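Local coordinates for protein acyl-CoA dehydrogenase (Geobacillus kaustophilus, PDB 2PG0) that probably catalyses the FAD-dependent dehydrogenation of acyl chains, introducing a double bond at the alpha-beta position, at residues Phe17-Glu28 with Phe46-Phe55; Asp35-Pro43 with Lys204-Asp214. One frame throughout, in Å; residues are numbered along the deposited sequence.

Contact 1 (Phe17-Glu28 with Phe46-Phe55); sequences FRAAFRKFLEKE and FWAKMGENGF
F55 meets both F21 and F24, each time edge-to-face (T-shaped). It takes the edge of F21 on its face, CD1 of F21 standing over the ring centre with CD2 of F55 3.6 Å away, and turns its own edge to the F24 face, CE2 to CG of F24 3.7 Å. F17 completes the aromatic cluster, its CE1 at the rim of F55. F24 has CG anti to the backbone N (chi1 174°), which carries its ring across to helix 44-52. M50, bent at chi2 and chi3, makes two Met-aromatic contacts: its SD lies at the F21 edge and obliquely beside F24, 3.5 Å from CE2 of F24. In this N-terminal helical domain of the acyl-CoA dehydrogenase fold, segments 17-28 and 46-52 run nearly antiparallel (157°), their axes 12.2 Å apart at closest approach, a spacing filled by these large side chains. With F24 cut back to alanine, the F55 edge would probably lose the face it meets and a gap would be likely beside M50 SD. Polar contacts lie toward the outside. K49 NZ forms a salt bridge with E28 OE1 at 2.9 Å, from the syn side but well out of the carboxylate plane, and N53 ND2 bonds K49 O nearly straight (173°).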
loop_
_atom_site.group_PDB
_atom_site.type_symbol
_atom_site.label_atom_id
_atom_site.label_comp_id
_atom_site.label_asym_id
_atom_site.label_seq_id
_atom_site.Cartn_x
_atom_site.Cartn_y
_atom_site.Cartn_z
ATOM N N PHE A 17 -33.591 6.457 -21.291
ATOM C CA PHE A 17 -34.114 6.086 -19.974
ATOM C C PHE A 17 -33.334 6.741 -18.830
ATOM O O PHE A 17 -33.943 7.240 -17.877
ATOM C CB PHE A 17 -34.157 4.564 -19.787
ATOM C CG PHE A 17 -34.561 4.136 -18.401
ATOM C CD1 PHE A 17 -35.904 4.098 -18.035
ATOM C CD2 PHE A 17 -33.595 3.792 -17.453
ATOM C CE1 PHE A 17 -36.280 3.712 -16.746
ATOM C CE2 PHE A 17 -33.966 3.406 -16.164
ATOM C CZ PHE A 17 -35.301 3.366 -15.811
ATOM N N ARG A 18 -32.001 6.718 -18.918
ATOM C CA ARG A 18 -31.154 7.346 -17.906
ATOM C C ARG A 18 -31.481 8.829 -17.743
ATOM O O ARG A 18 -31.583 9.329 -16.618
ATOM C CB ARG A 18 -29.664 7.175 -18.218
ATOM C CG ARG A 18 -28.756 7.607 -17.062
ATOM C CD ARG A 18 -27.292 7.664 -17.470
ATOM N NE ARG A 18 -26.768 6.340 -17.807
ATOM C CZ ARG A 18 -26.265 5.475 -16.925
ATOM N NH1 ARG A 18 -26.217 5.779 -15.630
ATOM N NH2 ARG A 18 -25.807 4.298 -17.340
ATOM N N ALA A 19 -31.644 9.523 -18.869
ATOM C CA ALA A 19 -31.975 10.945 -18.850
ATOM C C ALA A 19 -33.345 11.186 -18.210
ATOM O O ALA A 19 -33.504 12.119 -17.416
ATOM C CB ALA A 19 -31.922 11.528 -20.266
ATOM N N ALA A 20 -34.322 10.340 -18.544
ATOM C CA ALA A 20 -35.674 10.447 -17.980
ATOM C C ALA A 20 -35.669 10.188 -16.469
ATOM O O ALA A 20 -36.318 10.904 -15.695
ATOM C CB ALA A 20 -36.633 9.490 -18.684
ATOM N N PHE A 21 -34.938 9.153 -16.058
ATOM C CA PHE A 21 -34.839 8.799 -14.645
ATOM C C PHE A 21 -34.091 9.891 -13.865
ATOM O O PHE A 21 -34.505 10.257 -12.763
ATOM C CB PHE A 21 -34.196 7.409 -14.475
ATOM C CG PHE A 21 -34.217 6.894 -13.064
ATOM C CD1 PHE A 21 -35.408 6.855 -12.330
ATOM C CD2 PHE A 21 -33.042 6.441 -12.464
ATOM C CE1 PHE A 21 -35.424 6.379 -11.014
ATOM C CE2 PHE A 21 -33.052 5.954 -11.152
ATOM C CZ PHE A 21 -34.236 5.926 -10.424
ATOM N N ARG A 22 -33.014 10.426 -14.439
ATOM C CA ARG A 22 -32.296 11.533 -13.798
ATOM C C ARG A 22 -33.201 12.760 -13.615
ATOM O O ARG A 22 -33.121 13.456 -12.597
ATOM C CB ARG A 22 -31.050 11.922 -14.588
ATOM C CG ARG A 22 -30.136 12.897 -13.839
ATOM C CD ARG A 22 -29.036 13.421 -14.745
ATOM N NE ARG A 22 -28.252 12.345 -15.357
ATOM C CZ ARG A 22 -27.214 11.743 -14.783
ATOM N NH1 ARG A 22 -26.824 12.089 -13.560
ATOM N NH2 ARG A 22 -26.571 10.784 -15.430
ATOM N N LYS A 23 -34.064 13.014 -14.600
ATOM C CA LYS A 23 -35.008 14.133 -14.505
ATOM C C LYS A 23 -35.966 13.951 -13.326
ATOM O O LYS A 23 -36.241 14.900 -12.588
ATOM C CB LYS A 23 -35.786 14.309 -15.807
ATOM C CG LYS A 23 -36.602 15.598 -15.850
ATOM C CD LYS A 23 -37.175 15.852 -17.237
ATOM C CE LYS A 23 -37.814 17.235 -17.297
ATOM N NZ LYS A 23 -37.898 17.734 -18.706
ATOM N N PHE A 24 -36.460 12.728 -13.153
ATOM C CA PHE A 24 -37.289 12.374 -12.005
ATOM C C PHE A 24 -36.547 12.647 -10.685
ATOM O O PHE A 24 -37.084 13.295 -9.779
ATOM C CB PHE A 24 -37.721 10.908 -12.109
ATOM C CG PHE A 24 -38.468 10.398 -10.913
ATOM C CD1 PHE A 24 -39.840 10.618 -10.780
ATOM C CD2 PHE A 24 -37.805 9.679 -9.918
ATOM C CE1 PHE A 24 -40.535 10.138 -9.671
ATOM C CE2 PHE A 24 -38.493 9.195 -8.805
ATOM C CZ PHE A 24 -39.866 9.424 -8.679
ATOM N N LEU A 25 -35.311 12.165 -10.594
ATOM C CA LEU A 25 -34.515 12.309 -9.370
ATOM C C LEU A 25 -34.124 13.749 -9.065
ATOM O O LEU A 25 -34.024 14.138 -7.898
ATOM C CB LEU A 25 -33.253 11.433 -9.441
ATOM C CG LEU A 25 -33.477 9.920 -9.517
ATOM C CD1 LEU A 25 -32.126 9.213 -9.648
ATOM C CD2 LEU A 25 -34.256 9.407 -8.303
ATOM N N GLU A 26 -33.887 14.539 -10.109
ATOM C CA GLU A 26 -33.540 15.946 -9.927
ATOM C C GLU A 26 -34.636 16.714 -9.186
ATOM O O GLU A 26 -34.347 17.665 -8.461
ATOM C CB GLU A 26 -33.186 16.613 -11.260
ATOM C CG GLU A 26 -31.713 16.400 -11.649
ATOM C CD GLU A 26 -31.405 16.742 -13.107
ATOM O OE1 GLU A 26 -32.343 17.080 -13.866
ATOM O OE2 GLU A 26 -30.210 16.665 -13.499
ATOM N N LYS A 27 -35.886 16.285 -9.367
ATOM C CA LYS A 27 -37.017 16.870 -8.646
ATOM C C LYS A 27 -37.304 16.174 -7.308
ATOM O O LYS A 27 -37.509 16.842 -6.292
ATOM C CB LYS A 27 -38.272 16.846 -9.517
ATOM C CG LYS A 27 -39.514 17.407 -8.820
ATOM C CD LYS A 27 -40.713 17.500 -9.746
ATOM C CE LYS A 27 -41.265 16.129 -10.119
ATOM N NZ LYS A 27 -42.401 16.257 -11.088
ATOM N N GLU A 28 -37.316 14.839 -7.325
ATOM C CA GLU A 28 -37.839 14.040 -6.209
ATOM C C GLU A 28 -36.821 13.559 -5.175
ATOM O O GLU A 28 -37.207 13.205 -4.052
ATOM C CB GLU A 28 -38.610 12.824 -6.733
ATOM C CG GLU A 28 -39.827 13.150 -7.591
ATOM C CD GLU A 28 -41.003 13.710 -6.795
ATOM O OE1 GLU A 28 -40.888 13.887 -5.566
ATOM O OE2 GLU A 28 -42.058 13.963 -7.409
ATOM N N PHE A 46 -42.195 8.456 -1.627
ATOM C CA PHE A 46 -41.151 8.358 -2.650
ATOM C C PHE A 46 -41.192 7.025 -3.400
ATOM O O PHE A 46 -41.090 7.001 -4.622
ATOM C CB PHE A 46 -39.743 8.602 -2.083
ATOM C CG PHE A 46 -38.660 8.514 -3.131
ATOM C CD1 PHE A 46 -38.442 9.573 -4.015
ATOM C CD2 PHE A 46 -37.897 7.357 -3.271
ATOM C CE1 PHE A 46 -37.455 9.494 -5.008
ATOM C CE2 PHE A 46 -36.904 7.268 -4.254
ATOM C CZ PHE A 46 -36.684 8.337 -5.127
ATOM N N TRP A 47 -41.320 5.922 -2.663
ATOM C CA TRP A 47 -41.495 4.598 -3.264
ATOM C C TRP A 47 -42.739 4.527 -4.160
ATOM O O TRP A 47 -42.708 3.917 -5.235
ATOM C CB TRP A 47 -41.614 3.545 -2.165
ATOM C CG TRP A 47 -40.312 3.228 -1.476
ATOM C CD1 TRP A 47 -39.685 3.967 -0.515
ATOM C CD2 TRP A 47 -39.498 2.069 -1.687
ATOM N NE1 TRP A 47 -38.518 3.338 -0.117
ATOM C CE2 TRP A 47 -38.386 2.169 -0.818
ATOM C CE3 TRP A 47 -39.603 0.951 -2.527
ATOM C CZ2 TRP A 47 -37.385 1.193 -0.767
ATOM C CZ3 TRP A 47 -38.606 -0.016 -2.481
ATOM C CH2 TRP A 47 -37.512 0.113 -1.599
ATOM N N ALA A 48 -43.827 5.147 -3.698
ATOM C CA ALA A 48 -45.074 5.195 -4.457
ATOM C C ALA A 48 -44.863 5.921 -5.787
ATOM O O ALA A 48 -45.381 5.492 -6.821
ATOM C CB ALA A 48 -46.164 5.876 -3.641
ATOM N N LYS A 49 -44.109 7.021 -5.751
ATOM C CA LYS A 49 -43.771 7.769 -6.963
ATOM C C LYS A 49 -42.880 6.940 -7.884
ATOM O O LYS A 49 -43.075 6.927 -9.096
ATOM C CB LYS A 49 -43.096 9.098 -6.616
ATOM C CG LYS A 49 -44.036 10.126 -5.987
ATOM C CD LYS A 49 -43.227 11.226 -5.317
ATOM C CE LYS A 49 -44.102 12.333 -4.782
ATOM N NZ LYS A 49 -43.290 13.309 -3.990
ATOM N N MET A 50 -41.907 6.237 -7.303
ATOM C CA MET A 50 -41.064 5.326 -8.076
ATOM C C MET A 50 -41.909 4.256 -8.783
ATOM O O MET A 50 -41.703 3.971 -9.969
ATOM C CB MET A 50 -39.999 4.685 -7.172
ATOM C CG MET A 50 -38.853 5.634 -6.777
ATOM S SD MET A 50 -37.566 5.927 -8.030
ATOM C CE MET A 50 -36.732 4.327 -7.991
ATOM N N GLY A 51 -42.868 3.682 -8.063
ATOM C CA GLY A 51 -43.705 2.618 -8.602
ATOM C C GLY A 51 -44.602 3.081 -9.735
ATOM O O GLY A 51 -44.722 2.400 -10.761
ATOM N N GLU A 52 -45.218 4.249 -9.559
ATOM C CA GLU A 52 -46.165 4.767 -10.552
ATOM C C GLU A 52 -45.472 5.202 -11.848
ATOM O O GLU A 52 -46.086 5.210 -12.920
ATOM C CB GLU A 52 -47.038 5.883 -9.957
ATOM C CG GLU A 52 -46.370 7.241 -9.838
ATOM C CD GLU A 52 -47.155 8.228 -8.974
ATOM O OE1 GLU A 52 -48.121 7.813 -8.296
ATOM O OE2 GLU A 52 -46.794 9.425 -8.965
ATOM N N ASN A 53 -44.183 5.523 -11.744
ATOM C CA ASN A 53 -43.384 5.940 -12.885
ATOM C C ASN A 53 -42.653 4.773 -13.566
ATOM O O ASN A 53 -41.948 4.968 -14.559
ATOM C CB ASN A 53 -42.413 7.051 -12.466
ATOM C CG ASN A 53 -43.090 8.412 -12.353
ATOM O OD1 ASN A 53 -43.249 9.122 -13.348
ATOM N ND2 ASN A 53 -43.490 8.781 -11.143
ATOM N N GLY A 54 -42.840 3.563 -13.033
ATOM C CA GLY A 54 -42.288 2.335 -13.624
ATOM C C GLY A 54 -40.846 2.023 -13.240
ATOM O O GLY A 54 -40.182 1.218 -13.901
ATOM N N PHE A 55 -40.361 2.639 -12.165
ATOM C CA PHE A 55 -38.959 2.470 -11.763
ATOM C C PHE A 55 -38.748 1.390 -10.698
ATOM O O PHE A 55 -37.625 1.214 -10.206
ATOM C CB PHE A 55 -38.355 3.799 -11.296
ATOM C CG PHE A 55 -38.478 4.919 -12.298
ATOM C CD1 PHE A 55 -38.175 4.716 -13.645
ATOM C CD2 PHE A 55 -38.882 6.183 -11.883
ATOM C CE1 PHE A 55 -38.284 5.756 -14.569
ATOM C CE2 PHE A 55 -38.992 7.233 -12.792
ATOM C CZ PHE A 55 -38.701 7.019 -14.140
#

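Contact 2 (Asp35-Pro43 with Lys204-Asp214); sequences DWEKRGIIP and KLEKVGLHAQD
A212 presses its methyl group onto the last turn of helix 33-39, CB standing 3.6 Å from the carbonyl carbon of W36 and against the CB of W36 and the CG of E37. The helix ends in a Schellman motif with G40, at positive phi, as its C-prime residue; A212 sits in a type I turn, L210 to Q213, of the middle-domain loop between strands 199-201 and 216-220. Packing is closest where backbones meet: G40 CA offers a CA-H...O contact to H211 O at 3.2 Å, and I41 CA does the same to A212 O. I41, its CG1 anti to the backbone N (chi1 -165°), adds to this packed part by laying CD1 3.8 Å from CB of D214, whose OD2 is held by the backbone N atoms of I165 and H166. Beyond this patch the contact is looser. K204 NZ reaches R39 O only weakly, at 3.4 Å. Waters bridge other polar atoms: one lies between E37 OE2 and H211 N, another links the carbonyls of G40 and Q213. Within the loop, K207 NZ grips L210 O and Q213 O, and Q213 NE2 bonds N163 OD1, the Q213 side chain being about 7 Å from the bound FAD at nearest atoms. A third water accepts from I42 N and donates to A212 O and to D214 OD1, at 2.8 Å from each oxygen.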
loop_
_atom_site.group_PDB
_atom_site.type_symbol
_atom_site.label_atom_id
_atom_site.label_comp_id
_atom_site.label_asym_id
_atom_site.label_seq_id
_atom_site.Cartn_x
_atom_site.Cartn_y
_atom_site.Cartn_z
ATOM N N ASP A 35 -32.830 16.121 3.990
ATOM C CA ASP A 35 -33.974 16.018 4.906
ATOM C C ASP A 35 -34.273 14.570 5.295
ATOM O O ASP A 35 -34.610 14.280 6.447
ATOM C CB ASP A 35 -35.221 16.640 4.276
ATOM C CG ASP A 35 -35.215 18.150 4.334
ATOM O OD1 ASP A 35 -34.355 18.721 5.043
ATOM O OD2 ASP A 35 -36.087 18.771 3.676
ATOM N N TRP A 36 -34.148 13.669 4.329
ATOM C CA TRP A 36 -34.375 12.255 4.579
ATOM C C TRP A 36 -33.365 11.722 5.593
ATOM O O TRP A 36 -33.713 10.946 6.482
ATOM C CB TRP A 36 -34.247 11.461 3.291
ATOM C CG TRP A 36 -35.266 11.755 2.244
ATOM C CD1 TRP A 36 -36.448 12.435 2.389
ATOM C CD2 TRP A 36 -35.206 11.334 0.881
ATOM N NE1 TRP A 36 -37.118 12.478 1.183
ATOM C CE2 TRP A 36 -36.382 11.801 0.244
ATOM C CE3 TRP A 36 -34.271 10.606 0.132
ATOM C CZ2 TRP A 36 -36.643 11.562 -1.108
ATOM C CZ3 TRP A 36 -34.534 10.369 -1.211
ATOM C CH2 TRP A 36 -35.709 10.847 -1.815
ATOM N N GLU A 37 -32.114 12.146 5.451
ATOM C CA GLU A 37 -31.070 11.743 6.387
ATOM C C GLU A 37 -31.363 12.221 7.802
ATOM O O GLU A 37 -31.177 11.474 8.767
ATOM C CB GLU A 37 -29.715 12.247 5.921
ATOM C CG GLU A 37 -29.237 11.553 4.681
ATOM C CD GLU A 37 -27.770 11.745 4.494
ATOM O OE1 GLU A 37 -27.355 12.906 4.277
ATOM O OE2 GLU A 37 -27.034 10.736 4.593
ATOM N N LYS A 38 -31.836 13.460 7.911
ATOM C CA LYS A 38 -32.238 14.041 9.192
ATOM C C LYS A 38 -33.351 13.246 9.864
ATOM O O LYS A 38 -33.311 13.022 11.074
ATOM C CB LYS A 38 -32.699 15.485 9.001
ATOM C CG LYS A 38 -31.594 16.476 8.733
ATOM C CD LYS A 38 -32.198 17.857 8.546
ATOM C CE LYS A 38 -31.136 18.919 8.354
ATOM N NZ LYS A 38 -31.777 20.264 8.257
ATOM N N ARG A 39 -34.339 12.825 9.075
ATOM C CA ARG A 39 -35.474 12.048 9.582
ATOM C C ARG A 39 -35.096 10.593 9.864
ATOM O O ARG A 39 -35.720 9.947 10.702
ATOM C CB ARG A 39 -36.661 12.102 8.610
ATOM C CG ARG A 39 -37.192 13.511 8.326
ATOM C CD ARG A 39 -38.173 13.991 9.385
ATOM N NE ARG A 39 -39.492 13.379 9.213
ATOM C CZ ARG A 39 -40.441 13.839 8.398
ATOM N NH1 ARG A 39 -40.232 14.927 7.661
ATOM N NH2 ARG A 39 -41.606 13.204 8.315
ATOM N N GLY A 40 -34.084 10.086 9.156
ATOM C CA GLY A 40 -33.614 8.712 9.338
ATOM C C GLY A 40 -34.318 7.688 8.467
ATOM O O GLY A 40 -34.105 6.471 8.614
ATOM N N ILE A 41 -35.147 8.175 7.545
ATOM C CA ILE A 41 -35.953 7.317 6.689
ATOM C C ILE A 41 -36.399 8.090 5.441
ATOM O O ILE A 41 -36.576 9.312 5.488
ATOM C CB ILE A 41 -37.174 6.719 7.474
ATOM C CG1 ILE A 41 -37.815 5.538 6.727
ATOM C CG2 ILE A 41 -38.177 7.820 7.862
ATOM C CD1 ILE A 41 -38.749 4.678 7.611
ATOM N N ILE A 42 -36.533 7.369 4.331
ATOM C CA ILE A 42 -37.061 7.911 3.079
ATOM C C ILE A 42 -38.577 7.651 3.063
ATOM O O ILE A 42 -39.011 6.518 3.260
ATOM C CB ILE A 42 -36.372 7.260 1.840
ATOM C CG1 ILE A 42 -34.860 7.540 1.855
ATOM C CG2 ILE A 42 -37.022 7.748 0.521
ATOM C CD1 ILE A 42 -34.062 6.752 0.812
ATOM N N PRO A 43 -39.389 8.697 2.818
ATOM C CA PRO A 43 -40.839 8.516 2.948
ATOM C C PRO A 43 -41.405 7.491 1.961
ATOM O O PRO A 43 -40.917 7.375 0.825
ATOM C CB PRO A 43 -41.402 9.919 2.669
ATOM C CG PRO A 43 -40.334 10.630 1.907
ATOM C CD PRO A 43 -39.031 10.060 2.387
ATOM N N LYS A 204 -35.016 2.064 14.612
ATOM C CA LYS A 204 -34.010 2.174 13.555
ATOM C C LYS A 204 -32.611 2.294 14.166
ATOM O O LYS A 204 -32.403 3.019 15.141
ATOM C CB LYS A 204 -34.303 3.315 12.571
ATOM C CG LYS A 204 -34.482 4.681 13.198
ATOM C CD LYS A 204 -35.027 5.705 12.183
ATOM C CE LYS A 204 -36.552 5.696 12.129
ATOM N NZ LYS A 204 -37.054 7.000 11.635
ATOM N N LEU A 205 -31.679 1.539 13.596
ATOM C CA LEU A 205 -30.306 1.479 14.087
ATOM C C LEU A 205 -29.559 2.761 13.763
ATOM O O LEU A 205 -29.620 3.246 12.636
ATOM C CB LEU A 205 -29.585 0.269 13.481
ATOM C CG LEU A 205 -30.100 -1.111 13.923
ATOM C CD1 LEU A 205 -29.631 -2.222 12.987
ATOM C CD2 LEU A 205 -29.702 -1.407 15.359
ATOM N N GLU A 206 -28.872 3.314 14.757
ATOM C CA GLU A 206 -27.985 4.461 14.525
ATOM C C GLU A 206 -26.648 3.982 13.953
ATOM O O GLU A 206 -25.921 3.220 14.596
ATOM C CB GLU A 206 -27.753 5.253 15.815
ATOM C CG GLU A 206 -28.963 6.048 16.294
ATOM C CD GLU A 206 -28.646 6.945 17.491
ATOM O OE1 GLU A 206 -27.552 6.799 18.094
ATOM O OE2 GLU A 206 -29.496 7.803 17.829
ATOM N N LYS A 207 -26.325 4.452 12.752
ATOM C CA LYS A 207 -25.136 3.984 12.030
ATOM C C LYS A 207 -24.172 5.134 11.700
ATOM O O LYS A 207 -24.543 6.310 11.779
ATOM C CB LYS A 207 -25.555 3.268 10.741
ATOM C CG LYS A 207 -26.790 2.355 10.873
ATOM C CD LYS A 207 -27.103 1.622 9.560
ATOM C CE LYS A 207 -27.470 2.581 8.412
ATOM N NZ LYS A 207 -28.708 3.342 8.711
ATOM N N VAL A 208 -22.941 4.785 11.328
ATOM C CA VAL A 208 -21.929 5.768 10.901
ATOM C C VAL A 208 -22.422 6.576 9.696
ATOM O O VAL A 208 -22.195 7.778 9.618
ATOM C CB VAL A 208 -20.582 5.078 10.562
ATOM C CG1 VAL A 208 -19.611 6.046 9.880
ATOM C CG2 VAL A 208 -19.962 4.488 11.841
ATOM N N GLY A 209 -23.105 5.898 8.779
ATOM C CA GLY A 209 -23.674 6.529 7.587
ATOM C C GLY A 209 -24.909 5.793 7.102
ATOM O O GLY A 209 -25.553 5.083 7.879
ATOM N N LEU A 210 -25.236 5.970 5.817
ATOM C CA LEU A 210 -26.506 5.504 5.245
ATOM C C LEU A 210 -27.653 5.960 6.150
ATOM O O LEU A 210 -28.572 5.202 6.450
ATOM C CB LEU A 210 -26.501 3.972 5.051
ATOM C CG LEU A 210 -25.992 3.383 3.726
ATOM C CD1 LEU A 210 -24.562 3.799 3.434
ATOM C CD2 LEU A 210 -26.103 1.852 3.707
ATOM N N HIS A 211 -27.581 7.220 6.570
ATOM C CA HIS A 211 -28.473 7.757 7.597
ATOM C C HIS A 211 -29.959 7.742 7.215
ATOM O O HIS A 211 -30.821 7.656 8.092
ATOM C CB HIS A 211 -28.040 9.166 8.014
ATOM C CG HIS A 211 -26.879 9.192 8.963
ATOM N ND1 HIS A 211 -26.205 10.352 9.280
ATOM C CD2 HIS A 211 -26.269 8.201 9.660
ATOM C CE1 HIS A 211 -25.233 10.076 10.134
ATOM N NE2 HIS A 211 -25.250 8.777 10.379
ATOM N N ALA A 212 -30.254 7.809 5.918
ATOM C CA ALA A 212 -31.647 7.757 5.455
ATOM C C ALA A 212 -32.162 6.343 5.158
ATOM O O ALA A 212 -33.321 6.171 4.790
ATOM C CB ALA A 212 -31.857 8.689 4.241
ATOM N N GLN A 213 -31.303 5.335 5.312
ATOM C CA GLN A 213 -31.715 3.938 5.161
ATOM C C GLN A 213 -32.249 3.420 6.495
ATOM O O GLN A 213 -31.575 3.538 7.524
ATOM C CB GLN A 213 -30.547 3.067 4.688
ATOM C CG GLN A 213 -30.897 2.106 3.546
ATOM C CD GLN A 213 -32.131 1.264 3.829
ATOM O OE1 GLN A 213 -32.178 0.507 4.801
ATOM N NE2 GLN A 213 -33.136 1.390 2.973
ATOM N N ASP A 214 -33.460 2.861 6.476
ATOM C CA ASP A 214 -34.120 2.382 7.698
ATOM C C ASP A 214 -33.676 0.963 8.070
ATOM O O ASP A 214 -34.436 0.000 7.943
ATOM C CB ASP A 214 -35.653 2.449 7.574
ATOM C CG ASP A 214 -36.180 1.757 6.320
ATOM O OD1 ASP A 214 -35.733 2.091 5.203
ATOM O OD2 ASP A 214 -37.044 0.864 6.455
HETATM O O HOH W 1 -25.138 9.216 5.974
HETATM O O HOH W 2 -31.863 5.357 9.953
HETATM O O HOH W 3 -35.474 4.595 4.096
#

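Overall arrangement
Helix 33-39 follows helix 12-28 and precedes helix 44-52, so segment 35-43 of contact 2 falls between the two segments of contact 1 and the contacts interleave. W36 joins them: its ring meets F46 edge-to-face and its CZ2 packs on E28 O. Both contacts are partly buried, but contact 1 stays inside the N-terminal domain whereas contact 2 ties that domain to the middle one. Accordingly, phenylalanine rings and a methionine sulfur fill contact 1, with a salt bridge farther out, while contact 2 relies on a small methyl, backbone contacts and bridging waters. Contact 1 lies away from the FAD site; the loop of contact 2 approaches the FAD through Q213 and also meets a second subunit.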